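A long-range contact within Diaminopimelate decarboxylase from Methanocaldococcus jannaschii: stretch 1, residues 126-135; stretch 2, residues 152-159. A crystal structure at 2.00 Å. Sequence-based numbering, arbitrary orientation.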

# COMPACT_ATOMS: atom_id res chain seq x y z
N ALA A 126 8.42 -23.91 17.54
CA ALA A 126 7.03 -23.79 17.97
C ALA A 126 6.22 -25.05 17.67
O ALA A 126 5.05 -25.11 18.03
N ASN A 127 6.83 -26.01 16.97
CA ASN A 127 6.20 -27.31 16.62
C ASN A 127 4.82 -27.12 15.94
O ASN A 127 3.79 -27.73 16.34
N ILE A 128 4.81 -26.28 14.90
CA ILE A 128 3.58 -26.01 14.18
C ILE A 128 3.11 -27.31 13.52
O ILE A 128 3.90 -28.24 13.27
N ARG A 129 1.82 -27.37 13.25
CA ARG A 129 1.25 -28.55 12.57
C ARG A 129 1.98 -28.88 11.24
O ARG A 129 2.24 -30.04 10.91
N ALA A 130 2.27 -27.85 10.45
CA ALA A 130 2.99 -28.05 9.20
C ALA A 130 3.47 -26.81 8.50
O ALA A 130 2.87 -25.73 8.62
N PHE A 131 4.57 -26.97 7.77
CA PHE A 131 5.00 -25.95 6.85
C PHE A 131 4.29 -26.44 5.52
O PHE A 131 4.42 -27.64 5.16
N ASN A 132 3.57 -25.55 4.82
CA ASN A 132 2.99 -25.92 3.53
C ASN A 132 4.10 -25.55 2.55
O ASN A 132 4.25 -24.39 2.17
N VAL A 133 4.88 -26.56 2.14
CA VAL A 133 6.06 -26.38 1.29
C VAL A 133 5.72 -25.90 -0.07
O VAL A 133 4.89 -26.48 -0.75
N ASP A 134 6.43 -24.85 -0.49
CA ASP A 134 6.12 -24.21 -1.75
C ASP A 134 7.00 -24.61 -2.92
O ASP A 134 6.61 -24.42 -4.07
N SER A 135 8.19 -25.13 -2.60
CA SER A 135 9.18 -25.48 -3.61
C SER A 135 10.11 -26.56 -3.10
O SER A 135 10.20 -26.82 -1.87
N THR A 152 12.38 -33.15 13.89
CA THR A 152 11.75 -33.62 12.66
C THR A 152 10.63 -32.60 12.32
O THR A 152 9.72 -32.44 13.12
N ALA A 153 10.70 -31.91 11.16
CA ALA A 153 9.65 -30.93 10.79
C ALA A 153 8.47 -31.62 10.09
O ALA A 153 8.66 -32.53 9.30
N ASN A 154 7.26 -31.16 10.36
CA ASN A 154 6.08 -31.69 9.70
C ASN A 154 5.95 -30.93 8.39
O ASN A 154 6.00 -29.70 8.42
N VAL A 155 5.81 -31.62 7.26
CA VAL A 155 5.67 -30.92 5.99
C VAL A 155 4.44 -31.36 5.20
O VAL A 155 4.16 -32.56 5.10
N ALA A 156 3.69 -30.35 4.71
CA ALA A 156 2.55 -30.54 3.83
C ALA A 156 3.10 -29.94 2.51
O ALA A 156 4.17 -29.31 2.50
N PHE A 157 2.42 -30.14 1.39
CA PHE A 157 2.93 -29.62 0.14
C PHE A 157 1.88 -28.82 -0.56
O PHE A 157 0.75 -29.30 -0.76
N ARG A 158 2.22 -27.58 -0.92
CA ARG A 158 1.24 -26.74 -1.64
C ARG A 158 1.36 -27.15 -3.11
O ARG A 158 2.40 -26.97 -3.72
N ILE A 159 0.30 -27.70 -3.66
CA ILE A 159 0.31 -28.16 -5.04
C ILE A 159 -0.57 -27.30 -5.94
O ILE A 159 -1.53 -26.68 -5.46

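Two waters bridge the stretches, one near each end of a short run of parallel strand pairing: water 1 between backbones, water 2 between side chains. Water 1 donates to Ile 128 O at 3.1 Å and accepts from Asn 154 N, also at 3.1 Å. It joins the loop before the first strand to the start of the second, where no direct backbone bond is made. Water 2 works between side chains. It donates to Asp 134 OD2 at 2.8 Å and accepts from Arg 158 NH1 at 2.9 Å.

Along the strands the backbones bond directly. Phe 131 N donates to Asn 154 O at 3.1 Å, and Ala 156 N donates to Phe 131 O at 2.8 Å. Val 133 N then donates to Ala 156 O at 2.9 Å, and Arg 158 N donates to Val 133 O at 2.9 Å. All four bonds are nearly straight. This is the parallel pattern, in which one residue bonds to two that flank its partner. Side chains of paired residues therefore leave on the same face of the sheet.

Phe 131, Val 133, Val 155 and Phe 157 share one face. Val 133 is t and is among the residues most covered by the other stretch. Its CG2 lies 3.8 Å from CG1 of Val 155, which is m. Val 133 CB lies 4.1 Å from CD2 of Phe 157, also m. Val 133 thus touches both its paired residue and a neighbor two positions earlier on the second strand. Phe 131 is m, and its ring reaches back toward the start of that strand. Its CE2 comes within 4.2 Å of Ala 153 CB. The carbonyl O of Asn 154 lies at the edge of this ring, near its plane.

Asn 132 and Ala 156 occupy the other face. Asn 132 is m, with OD1 3.3 Å from Ala 156 CB. Its ND2 is hydrogen-bonded elsewhere in the structure. Ala 156 CB also meets Ala 130 CB at 4.0 Å. The small methyl group is thus in contact with two residues of the first stretch.

Asn 154 points toward the first stretch and is heavily covered by it. Its rotamer is m. Its CB packs 3.0 Å from Arg 129 O, a close approach. The side chain lies beside the loop that leads into the first strand, but its amide is probably turned over in the model, so its polar partners remain open. Asn 127, which is t, starts sideways and brings its end nearer. Arg 129 points away.

At the far end, Arg 158 starts toward the first stretch, but its extended side chain leads away. Chi1, chi2 and chi3 are all t. Asp 134, also t at chi1, points away at CB, yet its end comes nearer. Asp 134 OD2 reaches 4.2 Å from Arg 158 CD, and water 2 provides the polar link between these two side chains.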

# COMPACT_ATOMS: atom_id res chain seq x y z
CB ALA A 126 6.35 -22.62 17.31
CB ASN A 127 6.09 -28.18 17.90
CG ASN A 127 5.64 -29.64 17.62
OD1 ASN A 127 6.04 -30.29 16.62
ND2 ASN A 127 4.83 -30.15 18.53
CB ILE A 128 3.81 -24.92 13.11
CG1 ILE A 128 4.97 -25.29 12.17
CG2 ILE A 128 4.10 -23.57 13.80
CD1 ILE A 128 5.12 -24.24 10.99
CB ARG A 129 -0.23 -28.27 12.27
CG ARG A 129 -0.99 -29.57 11.87
CD ARG A 129 -2.43 -29.23 11.30
NE ARG A 129 -3.10 -30.50 11.00
CZ ARG A 129 -3.72 -31.26 11.90
NH1 ARG A 129 -4.27 -32.42 11.52
NH2 ARG A 129 -3.85 -30.86 13.17
CB ALA A 130 2.12 -28.79 8.18
CB PHE A 131 6.49 -26.05 6.58
CG PHE A 131 7.34 -25.57 7.73
CD1 PHE A 131 7.67 -24.23 7.86
CD2 PHE A 131 7.78 -26.48 8.71
CE1 PHE A 131 8.43 -23.78 8.93
CE2 PHE A 131 8.56 -26.05 9.82
CZ PHE A 131 8.88 -24.70 9.93
CB ASN A 132 1.71 -25.11 3.24
CG ASN A 132 0.55 -25.49 4.18
OD1 ASN A 132 0.53 -26.59 4.76
ND2 ASN A 132 -0.45 -24.58 4.30
CB VAL A 133 6.84 -27.70 1.15
CG1 VAL A 133 8.02 -27.52 0.18
CG2 VAL A 133 7.33 -28.13 2.53
CB ASP A 134 6.21 -22.69 -1.54
CG ASP A 134 5.96 -21.91 -2.82
OD1 ASP A 134 6.94 -21.67 -3.60
OD2 ASP A 134 4.77 -21.56 -3.06
CB SER A 135 10.01 -24.23 -3.98
OG SER A 135 10.75 -23.79 -2.85
CB THR A 152 11.12 -35.02 12.83
OG1 THR A 152 12.15 -35.96 13.14
CG2 THR A 152 10.45 -35.49 11.48
CB ALA A 153 10.22 -29.86 9.84
CB ASN A 154 4.86 -31.43 10.59
CG ASN A 154 4.94 -32.24 11.88
OD1 ASN A 154 5.24 -33.42 11.82
ND2 ASN A 154 4.71 -31.60 13.04
CB VAL A 155 6.92 -31.04 5.02
CG1 VAL A 155 8.16 -30.17 5.62
CG2 VAL A 155 7.34 -32.51 4.85
CB ALA A 156 1.32 -29.74 4.36
CB PHE A 157 3.38 -30.83 -0.75
CG PHE A 157 4.52 -31.58 -0.17
CD1 PHE A 157 4.32 -32.44 0.90
CD2 PHE A 157 5.81 -31.29 -0.58
CE1 PHE A 157 5.43 -33.00 1.58
CE2 PHE A 157 6.92 -31.85 0.09
CZ PHE A 157 6.74 -32.68 1.15
CB ARG A 158 1.57 -25.24 -1.50
CG ARG A 158 0.64 -24.37 -2.32
CD ARG A 158 0.86 -22.86 -2.07
NE ARG A 158 -0.19 -22.07 -2.75
CZ ARG A 158 -0.38 -20.77 -2.57
NH1 ARG A 158 0.41 -20.09 -1.75
NH2 ARG A 158 -1.37 -20.16 -3.22
CB ILE A 159 -0.25 -29.61 -5.13
CG1 ILE A 159 -1.72 -29.64 -4.58
CG2 ILE A 159 0.48 -30.56 -4.15
CD1 ILE A 159 -2.39 -31.09 -4.65
O HOH W 1 6.82 -28.82 12.28
O HOH W 2 3.12 -20.67 -0.95